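Local coordinates for subclass B3 metallo-beta-lactamase (Sphingobium indicum, PDB 7LUU), which probably hydrolyses the beta-lactam ring of antibiotics with a pair of active-site zinc ions, at residues Leu119-His124 / Ile220-Ser225. Numbering follows the deposited sequence.
Sequences LSTEPH and IVFASS. With ZN (zinc ion), chain B.
T121 packs its carbon side, CB and CG2, against F222 and S224, and this is the dry, close-packed part of the contact; T121 also buries more area here than any other residue. Its methyl CG2 lies 3.6 Å from F222 CE1, and the two side chains cross at about a right angle. On the same residue, T121 CB sits 3.8 Å from S224 CB, matching the closest backbone approach, T121 to S224. A chi1 of 58° sets T121 OG1 between the backbone N and the carbonyl carbon and leaves CG2 beside the N, which turns the methyl to the phenyl and the hydroxyl to D91 and a bridging water.

Around E122 the contact is looser and wet: no direct hydrogen bond joins 119-124 to 220-225, and a single direct touch, E122 OE1 to S225 CB at 3.4 Å, accompanies two bridging waters. The first donates to T121 OG1 and, at 2.6 Å, to E122 OE1, and accepts from S225 N at 2.8 Å; the second donates to E122 OE1 and to S225 O. Two water bonds thus hold OE1 and probably limit rotation of the carboxylate, whose other oxygen, OE2, binds zinc at 1.9 Å. H124 ND1 binds the same ion at 2.0 Å; H200 and a further water complete its four ligands. D161 accepts from H124 NE2 and probably helps orient the ring.

Strands 115-119 and 216-223 belong to the two different sheets of the alpha-beta/beta-alpha metallo-beta-lactamase sandwich, and their ends meet here at its zinc-binding edge, with an active-site glutamate in a subclass B3 enzyme.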
ATOM      1  N   LEU A 119       1.613  -7.607   3.410  1.00 11.07           N
ATOM      2  CA  LEU A 119       1.771  -7.221   1.992  1.00 10.91           C
ATOM      3  C   LEU A 119       2.172  -5.737   1.913  1.00 13.82           C
ATOM      4  O   LEU A 119       1.707  -4.928   2.694  1.00 16.30           O
ATOM      5  CB  LEU A 119       0.447  -7.454   1.220  1.00 14.23           C
ATOM      6  CG  LEU A 119      -0.207  -8.817   1.539  1.00 12.70           C
ATOM      7  CD1 LEU A 119      -1.423  -8.919   0.589  1.00 15.28           C
ATOM      8  CD2 LEU A 119       0.684 -10.030   1.373  1.00 12.67           C
ATOM      9  N   SER A 120       3.046  -5.374   0.974  1.00 12.24           N
ATOM     10  CA  SER A 120       3.549  -3.992   0.874  1.00 12.27           C
ATOM     11  C   SER A 120       3.175  -3.375  -0.479  1.00 14.46           C
ATOM     12  O   SER A 120       3.553  -3.924  -1.518  1.00 15.99           O
ATOM     13  CB  SER A 120       5.072  -3.984   1.066  1.00 14.12           C
ATOM     14  OG  SER A 120       5.627  -2.697   0.795  1.00 14.00           O
ATOM     15  N   THR A 121       2.468  -2.213  -0.457  1.00 11.29           N
ATOM     16  CA  THR A 121       2.143  -1.565  -1.721  1.00 11.16           C
ATOM     17  C   THR A 121       3.318  -0.791  -2.298  1.00 16.30           C
ATOM     18  O   THR A 121       3.353  -0.552  -3.526  1.00 17.12           O
ATOM     19  CB  THR A 121       0.943  -0.594  -1.583  1.00 10.66           C
ATOM     20  OG1 THR A 121       1.186   0.435  -0.601  1.00 13.99           O
ATOM     21  CG2 THR A 121      -0.380  -1.380  -1.243  1.00 11.44           C
ATOM     22  N   GLU A 122       4.204  -0.272  -1.436  1.00 11.32           N
ATOM     23  CA  GLU A 122       5.325   0.564  -1.904  1.00 14.12           C
ATOM     24  C   GLU A 122       6.367   0.780  -0.817  1.00 14.55           C
ATOM     25  O   GLU A 122       6.032   0.837   0.391  1.00 13.44           O
ATOM     26  CB  GLU A 122       4.847   1.939  -2.402  1.00 14.62           C
ATOM     27  CG  GLU A 122       4.139   2.779  -1.257  1.00 14.74           C
ATOM     28  CD  GLU A 122       3.909   4.222  -1.676  1.00 15.53           C
ATOM     29  OE1 GLU A 122       2.782   4.501  -2.197  1.00 15.53           O
ATOM     30  OE2 GLU A 122       4.782   5.068  -1.454  1.00 16.38           O
ATOM     31  N   PRO A 123       7.616   0.983  -1.202  1.00 13.24           N
ATOM     32  CA  PRO A 123       8.700   1.054  -0.222  1.00 13.00           C
ATOM     33  C   PRO A 123       9.020   2.513   0.145  1.00 16.90           C
ATOM     34  O   PRO A 123      10.130   3.011  -0.053  1.00 17.89           O
ATOM     35  CB  PRO A 123       9.855   0.351  -0.960  1.00 15.42           C
ATOM     36  CG  PRO A 123       9.648   0.790  -2.363  1.00 13.36           C
ATOM     37  CD  PRO A 123       8.136   0.848  -2.598  1.00 13.36           C
ATOM     38  N   HIS A 124       7.998   3.236   0.640  1.00 13.06           N
ATOM     39  CA  HIS A 124       8.167   4.575   1.159  1.00 12.34           C
ATOM     40  C   HIS A 124       7.762   4.549   2.625  1.00 12.76           C
ATOM     41  O   HIS A 124       6.957   3.684   3.045  1.00 14.67           O
ATOM     42  CB  HIS A 124       7.265   5.554   0.428  1.00 15.87           C
ATOM     43  CG  HIS A 124       7.792   5.975  -0.904  1.00 14.53           C
ATOM     44  ND1 HIS A 124       7.057   6.761  -1.761  1.00 16.53           N
ATOM     45  CD2 HIS A 124       8.996   5.756  -1.504  1.00 18.80           C
ATOM     46  CE1 HIS A 124       7.803   7.017  -2.847  1.00 18.80           C
ATOM     47  NE2 HIS A 124       8.979   6.428  -2.715  1.00 18.12           N
ATOM     48  N   ILE A 220     -12.425  -7.196  -3.450  1.00 15.02           N
ATOM     49  CA  ILE A 220     -11.813  -6.037  -2.801  1.00 14.31           C
ATOM     50  C   ILE A 220     -10.474  -5.756  -3.493  1.00 15.41           C
ATOM     51  O   ILE A 220      -9.685  -6.677  -3.805  1.00 14.67           O
ATOM     52  CB  ILE A 220     -11.580  -6.306  -1.299  1.00 15.57           C
ATOM     53  CG1 ILE A 220     -12.953  -6.621  -0.630  1.00 18.12           C
ATOM     54  CG2 ILE A 220     -10.951  -5.112  -0.654  1.00 16.25           C
ATOM     55  CD1 ILE A 220     -12.759  -6.858   0.930  1.00 20.80           C
ATOM     56  N   VAL A 221     -10.171  -4.470  -3.683  1.00 13.27           N
ATOM     57  CA  VAL A 221      -8.893  -4.052  -4.218  1.00 12.73           C
ATOM     58  C   VAL A 221      -8.255  -3.113  -3.204  1.00 13.49           C
ATOM     59  O   VAL A 221      -8.858  -2.092  -2.872  1.00 14.61           O
ATOM     60  CB  VAL A 221      -9.086  -3.297  -5.543  1.00 14.04           C
ATOM     61  CG1 VAL A 221      -7.734  -2.744  -6.069  1.00 13.56           C
ATOM     62  CG2 VAL A 221      -9.658  -4.292  -6.566  1.00 14.84           C
ATOM     63  N   PHE A 222      -7.003  -3.406  -2.791  1.00 12.80           N
ATOM     64  CA  PHE A 222      -6.225  -2.474  -1.975  1.00 11.85           C
ATOM     65  C   PHE A 222      -5.221  -1.878  -2.929  1.00 11.85           C
ATOM     66  O   PHE A 222      -4.259  -2.566  -3.334  1.00 13.84           O
ATOM     67  CB  PHE A 222      -5.564  -3.215  -0.807  1.00 11.69           C
ATOM     68  CG  PHE A 222      -4.925  -2.267   0.234  1.00 11.64           C
ATOM     69  CD1 PHE A 222      -3.898  -1.426  -0.141  1.00 12.44           C
ATOM     70  CD2 PHE A 222      -5.428  -2.190   1.556  1.00 12.50           C
ATOM     71  CE1 PHE A 222      -3.290  -0.610   0.781  1.00 11.66           C
ATOM     72  CE2 PHE A 222      -4.807  -1.380   2.496  1.00 14.43           C
ATOM     73  CZ  PHE A 222      -3.748  -0.577   2.117  1.00 13.85           C
ATOM     74  N   ALA A 223      -5.486  -0.634  -3.358  1.00 12.96           N
ATOM     75  CA  ALA A 223      -4.725   0.009  -4.457  1.00 12.25           C
ATOM     76  C   ALA A 223      -3.526   0.743  -3.915  1.00 12.76           C
ATOM     77  O   ALA A 223      -3.630   1.470  -2.923  1.00 13.94           O
ATOM     78  CB  ALA A 223      -5.635   1.020  -5.205  1.00 15.12           C
ATOM     79  N   SER A 224      -2.356   0.514  -4.534  1.00 13.65           N
ATOM     80  CA  SER A 224      -1.232   1.390  -4.239  1.00 13.68           C
ATOM     81  C   SER A 224      -1.536   2.800  -4.702  1.00 12.11           C
ATOM     82  O   SER A 224      -2.411   3.030  -5.562  1.00 15.73           O
ATOM     83  CB  SER A 224       0.050   0.932  -4.945  1.00 13.71           C
ATOM     84  OG  SER A 224      -0.076   1.209  -6.370  1.00 15.89           O
ATOM     85  N   SER A 225      -0.881   3.759  -4.036  1.00 12.54           N
ATOM     86  CA  SER A 225      -0.880   5.112  -4.581  1.00 12.98           C
ATOM     87  C   SER A 225      -0.530   5.095  -6.053  1.00 14.04           C
ATOM     88  O   SER A 225       0.394   4.407  -6.476  1.00 15.92           O
ATOM     89  CB  SER A 225       0.114   5.959  -3.822  1.00 12.38           C
ATOM     90  OG  SER A 225       0.146   7.284  -4.396  1.00 16.56           O
TER
HETATM   91 ZN    ZN B 301       5.036   6.941  -1.740  1.00 17.46          ZN
HETATM   92  O   HOH W   1       0.718   2.894  -1.878  1.00 15.07           O
HETATM   93  O   HOH W   2       2.495   3.431  -4.851  1.00 14.04           O
HETATM   94  O   HOH W   3       4.287   7.730  -0.143  1.00 19.96           O